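Local coordinates for post-proline cleaving enzyme (Rickettsia typhi, PDB 4HVT), which probably acts as a serine-type oligopeptidase that cuts peptides after proline, pairing a beta-propeller with an alpha/beta-hydrolase domain, at residues Phe354-Ala365 against Phe399-Ala410. Sequence-based numbering, arbitrary orientation. Where two conformers were deposited one is given.
Sequences FISTTKDRVFLA and FGMSSYEEEEEA
M401 sets its methyl over one face of the F363 ring, a CH-pi contact: CE sits 3.5 Å from the ring centroid, 7° off the normal, while SD lies obliquely off the same ring, a Met-aromatic contact. The bend at chi3 (-77°) turns the methyl back onto that face, and W426 meets F363 edge-to-face. Beside it F354 and F399 meet rim to rim, CZ of F354 3.5 Å from CD2 of F399, with A365 CB over the centre of one F354 face.

Next along the contact come the hydroxyls. S403 OG donates to T357 O at 2.6 Å, coming from well above the carbonyl plane, and lies 2.7 Å from S356 OG. T357 CG2 lies alongside the aliphatic part of E405, whose OE2 accepts a hydrogen bond from K299 N.

At the hairpin tip, K359 N donates to O of E407 (2.9 Å, 155°), which closes the type I turn 404-407, and K359 CA brings a CA-H...O contact to E405 O. In one of two lysine conformers, K359 NZ forms a salt bridge with E408 OE2 at 3.1 Å. One water joins T358 OG1, D360 OD1 and E408 O; a second links K359 O to E405 OE2.

The contact joins neighbouring propeller blades, running from an aromatic-methionine cluster through hydroxyls to a hydrated end, where the K359 N bond and waters join hairpin to turn and the salt bridge is an extra.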
loop_
_atom_site.group_PDB
_atom_site.type_symbol
_atom_site.label_atom_id
_atom_site.label_comp_id
_atom_site.label_asym_id
_atom_site.label_seq_id
_atom_site.Cartn_x
_atom_site.Cartn_y
_atom_site.Cartn_z
ATOM N N PHE A 354 -9.486 -10.729 -0.716
ATOM C CA PHE A 354 -8.408 -11.581 -0.259
ATOM C C PHE A 354 -8.891 -12.943 0.205
ATOM O O PHE A 354 -10.067 -13.128 0.527
ATOM C CB PHE A 354 -7.517 -10.916 0.832
ATOM C CG PHE A 354 -8.205 -10.621 2.132
ATOM C CD1 PHE A 354 -8.426 -11.648 3.050
ATOM C CD2 PHE A 354 -8.611 -9.327 2.446
ATOM C CE1 PHE A 354 -9.052 -11.391 4.273
ATOM C CE2 PHE A 354 -9.190 -9.047 3.676
ATOM C CZ PHE A 354 -9.429 -10.094 4.580
ATOM N N ILE A 355 -7.928 -13.870 0.255
ATOM C CA ILE A 355 -8.051 -15.156 0.999
ATOM C C ILE A 355 -7.181 -15.082 2.259
ATOM O O ILE A 355 -6.083 -14.526 2.231
ATOM C CB ILE A 355 -7.543 -16.308 0.149
ATOM C CG1 ILE A 355 -8.533 -16.649 -0.973
ATOM C CG2 ILE A 355 -7.212 -17.585 0.918
ATOM C CD1 ILE A 355 -9.705 -17.494 -0.545
ATOM N N SER A 356 -7.660 -15.650 3.376
ATOM C CA SER A 356 -6.815 -15.776 4.563
ATOM C C SER A 356 -7.170 -17.135 5.157
ATOM O O SER A 356 -8.329 -17.570 5.063
ATOM C CB SER A 356 -7.055 -14.647 5.545
ATOM O OG SER A 356 -5.980 -14.478 6.454
ATOM N N THR A 357 -6.200 -17.784 5.760
ATOM C CA THR A 357 -6.389 -19.170 6.134
ATOM C C THR A 357 -6.130 -19.355 7.630
ATOM O O THR A 357 -5.219 -18.695 8.179
ATOM C CB THR A 357 -5.372 -20.041 5.322
ATOM O OG1 THR A 357 -5.599 -19.816 3.908
ATOM C CG2 THR A 357 -5.588 -21.464 5.574
ATOM N N THR A 358 -6.930 -20.231 8.255
ATOM C CA THR A 358 -6.687 -20.755 9.604
ATOM C C THR A 358 -6.420 -22.249 9.493
ATOM O O THR A 358 -6.461 -22.836 8.394
ATOM C CB THR A 358 -7.801 -20.472 10.589
ATOM O OG1 THR A 358 -8.946 -21.318 10.295
ATOM C CG2 THR A 358 -8.179 -19.011 10.589
ATOM N N LYS A 359 -6.149 -22.862 10.628
ATOM C CA LYS A 359 -5.890 -24.319 10.660
ATOM C C LYS A 359 -6.951 -25.115 9.914
ATOM O O LYS A 359 -6.648 -26.111 9.249
ATOM C CB LYS A 359 -5.833 -24.804 12.115
ATOM C CG LYS A 359 -5.365 -26.252 12.298
ATOM C CD LYS A 359 -5.479 -26.704 13.738
ATOM C CE LYS A 359 -4.325 -26.286 14.616
ATOM N NZ LYS A 359 -4.426 -26.818 16.009
ATOM N N ASP A 360 -8.222 -24.733 10.090
ATOM C CA ASP A 360 -9.303 -25.535 9.560
ATOM C C ASP A 360 -10.351 -24.734 8.758
ATOM O O ASP A 360 -11.359 -25.282 8.367
ATOM C CB ASP A 360 -9.955 -26.321 10.686
ATOM C CG ASP A 360 -10.597 -25.445 11.701
ATOM O OD1 ASP A 360 -10.595 -24.215 11.562
ATOM O OD2 ASP A 360 -11.108 -26.018 12.689
ATOM N N ARG A 361 -10.075 -23.468 8.433
ATOM C CA ARG A 361 -10.999 -22.694 7.609
ATOM C C ARG A 361 -10.251 -21.805 6.610
ATOM O O ARG A 361 -9.164 -21.296 6.912
ATOM C CB ARG A 361 -11.871 -21.770 8.510
ATOM C CG ARG A 361 -12.840 -22.570 9.361
ATOM C CD ARG A 361 -13.997 -23.113 8.547
ATOM N NE ARG A 361 -15.014 -23.724 9.373
ATOM C CZ ARG A 361 -14.978 -25.003 9.777
ATOM N NH1 ARG A 361 -13.924 -25.797 9.489
ATOM N NH2 ARG A 361 -15.972 -25.521 10.525
ATOM N N VAL A 362 -10.900 -21.563 5.479
ATOM C CA VAL A 362 -10.470 -20.559 4.520
ATOM C C VAL A 362 -11.515 -19.433 4.572
ATOM O O VAL A 362 -12.711 -19.709 4.550
ATOM C CB VAL A 362 -10.490 -21.146 3.134
ATOM C CG1 VAL A 362 -10.065 -20.098 2.128
ATOM C CG2 VAL A 362 -9.611 -22.422 3.111
ATOM N N PHE A 363 -11.056 -18.194 4.684
ATOM C CA PHE A 363 -11.886 -17.013 4.639
ATOM C C PHE A 363 -11.733 -16.347 3.276
ATOM O O PHE A 363 -10.597 -16.105 2.815
ATOM C CB PHE A 363 -11.378 -15.991 5.679
ATOM C CG PHE A 363 -11.730 -16.343 7.098
ATOM C CD1 PHE A 363 -11.178 -17.449 7.756
ATOM C CD2 PHE A 363 -12.542 -15.507 7.815
ATOM C CE1 PHE A 363 -11.472 -17.713 9.080
ATOM C CE2 PHE A 363 -12.866 -15.803 9.120
ATOM C CZ PHE A 363 -12.336 -16.849 9.760
ATOM N N LEU A 364 -12.859 -16.113 2.618
ATOM C CA LEU A 364 -12.907 -15.477 1.349
ATOM C C LEU A 364 -13.588 -14.144 1.579
ATOM O O LEU A 364 -14.786 -14.084 1.842
ATOM C CB LEU A 364 -13.705 -16.298 0.350
ATOM C CG LEU A 364 -14.130 -15.620 -0.966
ATOM C CD1 LEU A 364 -12.942 -15.099 -1.762
ATOM C CD2 LEU A 364 -15.086 -16.432 -1.759
ATOM N N ALA A 365 -12.792 -13.099 1.428
ATOM C CA ALA A 365 -13.247 -11.739 1.595
ATOM C C ALA A 365 -13.428 -11.110 0.224
ATOM O O ALA A 365 -12.540 -11.182 -0.650
ATOM C CB ALA A 365 -12.287 -10.955 2.454
ATOM N N PHE A 399 -13.633 -4.958 6.149
ATOM C CA PHE A 399 -13.128 -6.161 6.803
ATOM C C PHE A 399 -11.641 -6.344 6.619
ATOM O O PHE A 399 -11.105 -6.171 5.529
ATOM C CB PHE A 399 -13.864 -7.372 6.247
ATOM C CG PHE A 399 -13.474 -8.696 6.853
ATOM C CD1 PHE A 399 -14.124 -9.184 7.967
ATOM C CD2 PHE A 399 -12.511 -9.493 6.232
ATOM C CE1 PHE A 399 -13.780 -10.444 8.509
ATOM C CE2 PHE A 399 -12.185 -10.738 6.727
ATOM C CZ PHE A 399 -12.804 -11.219 7.880
ATOM N N GLY A 400 -10.970 -6.741 7.700
ATOM C CA GLY A 400 -9.594 -7.133 7.635
ATOM C C GLY A 400 -9.310 -8.225 8.615
ATOM O O GLY A 400 -10.112 -8.471 9.563
ATOM N N MET A 401 -8.193 -8.911 8.396
ATOM C CA MET A 401 -7.826 -9.955 9.365
ATOM C C MET A 401 -6.357 -10.360 9.245
ATOM O O MET A 401 -5.745 -10.120 8.232
ATOM C CB MET A 401 -8.731 -11.182 9.250
ATOM C CG MET A 401 -8.506 -12.041 8.000
ATOM S SD MET A 401 -9.700 -13.399 7.889
ATOM C CE MET A 401 -9.164 -14.577 9.018
ATOM N N SER A 402 -5.871 -10.979 10.325
ATOM C CA SER A 402 -4.542 -11.621 10.346
ATOM C C SER A 402 -4.767 -13.067 10.774
ATOM O O SER A 402 -5.551 -13.340 11.675
ATOM C CB SER A 402 -3.590 -10.933 11.322
ATOM O OG SER A 402 -4.024 -10.892 12.661
ATOM N N SER A 403 -4.100 -14.000 10.094
ATOM C CA SER A 403 -4.257 -15.424 10.439
ATOM C C SER A 403 -3.166 -16.216 9.766
ATOM O O SER A 403 -2.506 -15.714 8.836
ATOM C CB SER A 403 -5.614 -15.988 10.024
ATOM O OG SER A 403 -5.705 -16.125 8.597
ATOM N N TYR A 404 -3.013 -17.427 10.262
ATOM C CA TYR A 404 -2.063 -18.421 9.687
ATOM C C TYR A 404 -2.685 -19.791 9.736
ATOM O O TYR A 404 -3.426 -20.147 10.658
ATOM C CB TYR A 404 -0.793 -18.528 10.517
ATOM C CG TYR A 404 0.007 -17.291 10.747
ATOM C CD1 TYR A 404 0.953 -16.881 9.863
ATOM C CD2 TYR A 404 -0.142 -16.596 11.928
ATOM C CE1 TYR A 404 1.737 -15.760 10.106
ATOM C CE2 TYR A 404 0.613 -15.473 12.186
ATOM C CZ TYR A 404 1.545 -15.066 11.288
ATOM O OH TYR A 404 2.312 -13.944 11.542
ATOM N N GLU A 405 -2.392 -20.603 8.742
ATOM C CA GLU A 405 -2.907 -21.970 8.757
ATOM C C GLU A 405 -2.373 -22.727 9.980
ATOM O O GLU A 405 -2.967 -23.710 10.378
ATOM C CB GLU A 405 -2.532 -22.698 7.439
ATOM C CG GLU A 405 -3.238 -24.016 7.245
ATOM C CD GLU A 405 -3.129 -24.588 5.838
ATOM O OE1 GLU A 405 -2.636 -23.884 4.920
ATOM O OE2 GLU A 405 -3.515 -25.773 5.712
ATOM N N GLU A 406 -1.257 -22.310 10.549
ATOM C CA GLU A 406 -0.722 -22.990 11.736
ATOM C C GLU A 406 -1.653 -22.781 12.958
ATOM O O GLU A 406 -1.672 -23.597 13.867
ATOM C CB GLU A 406 0.674 -22.533 12.090
ATOM C CG GLU A 406 1.215 -23.370 13.247
ATOM C CD GLU A 406 2.695 -23.295 13.444
ATOM O OE1 GLU A 406 3.398 -22.811 12.540
ATOM O OE2 GLU A 406 3.127 -23.733 14.528
ATOM N N GLU A 407 -2.414 -21.702 12.969
ATOM C CA GLU A 407 -3.191 -21.276 14.127
ATOM C C GLU A 407 -4.700 -21.513 13.906
ATOM O O GLU A 407 -5.269 -21.156 12.860
ATOM C CB GLU A 407 -2.943 -19.768 14.377
ATOM C CG GLU A 407 -1.523 -19.430 14.781
ATOM C CD GLU A 407 -1.153 -19.906 16.175
ATOM O OE1 GLU A 407 -2.048 -20.139 17.028
ATOM O OE2 GLU A 407 0.054 -20.043 16.419
ATOM N N GLU A 408 -5.374 -22.070 14.916
ATOM C CA GLU A 408 -6.840 -22.144 14.924
ATOM C C GLU A 408 -7.529 -20.770 15.092
ATOM O O GLU A 408 -8.566 -20.579 14.527
ATOM C CB GLU A 408 -7.324 -23.052 16.068
ATOM C CG GLU A 408 -6.951 -24.497 15.750
ATOM C CD GLU A 408 -7.208 -25.476 16.857
ATOM O OE1 GLU A 408 -7.145 -25.076 18.039
ATOM O OE2 GLU A 408 -7.451 -26.663 16.523
ATOM N N GLU A 409 -6.935 -19.881 15.879
ATOM C CA GLU A 409 -7.492 -18.569 16.179
ATOM C C GLU A 409 -6.887 -17.481 15.297
ATOM O O GLU A 409 -5.785 -17.591 14.784
ATOM C CB GLU A 409 -7.291 -18.208 17.646
ATOM C CG GLU A 409 -8.034 -19.158 18.571
ATOM C CD GLU A 409 -7.952 -18.757 20.063
ATOM O OE1 GLU A 409 -6.990 -18.096 20.516
ATOM O OE2 GLU A 409 -8.864 -19.153 20.800
ATOM N N ALA A 410 -7.621 -16.393 15.160
ATOM C CA ALA A 410 -7.269 -15.301 14.249
ATOM C C ALA A 410 -7.864 -13.999 14.816
ATOM O O ALA A 410 -8.784 -14.057 15.625
ATOM C CB ALA A 410 -7.836 -15.560 12.855
HETATM O O HOH W 1 -10.549 -21.688 12.457
HETATM O O HOH W 2 -4.394 -27.043 7.863
HETATM O O HOH W 3 -8.420 -27.451 13.899
#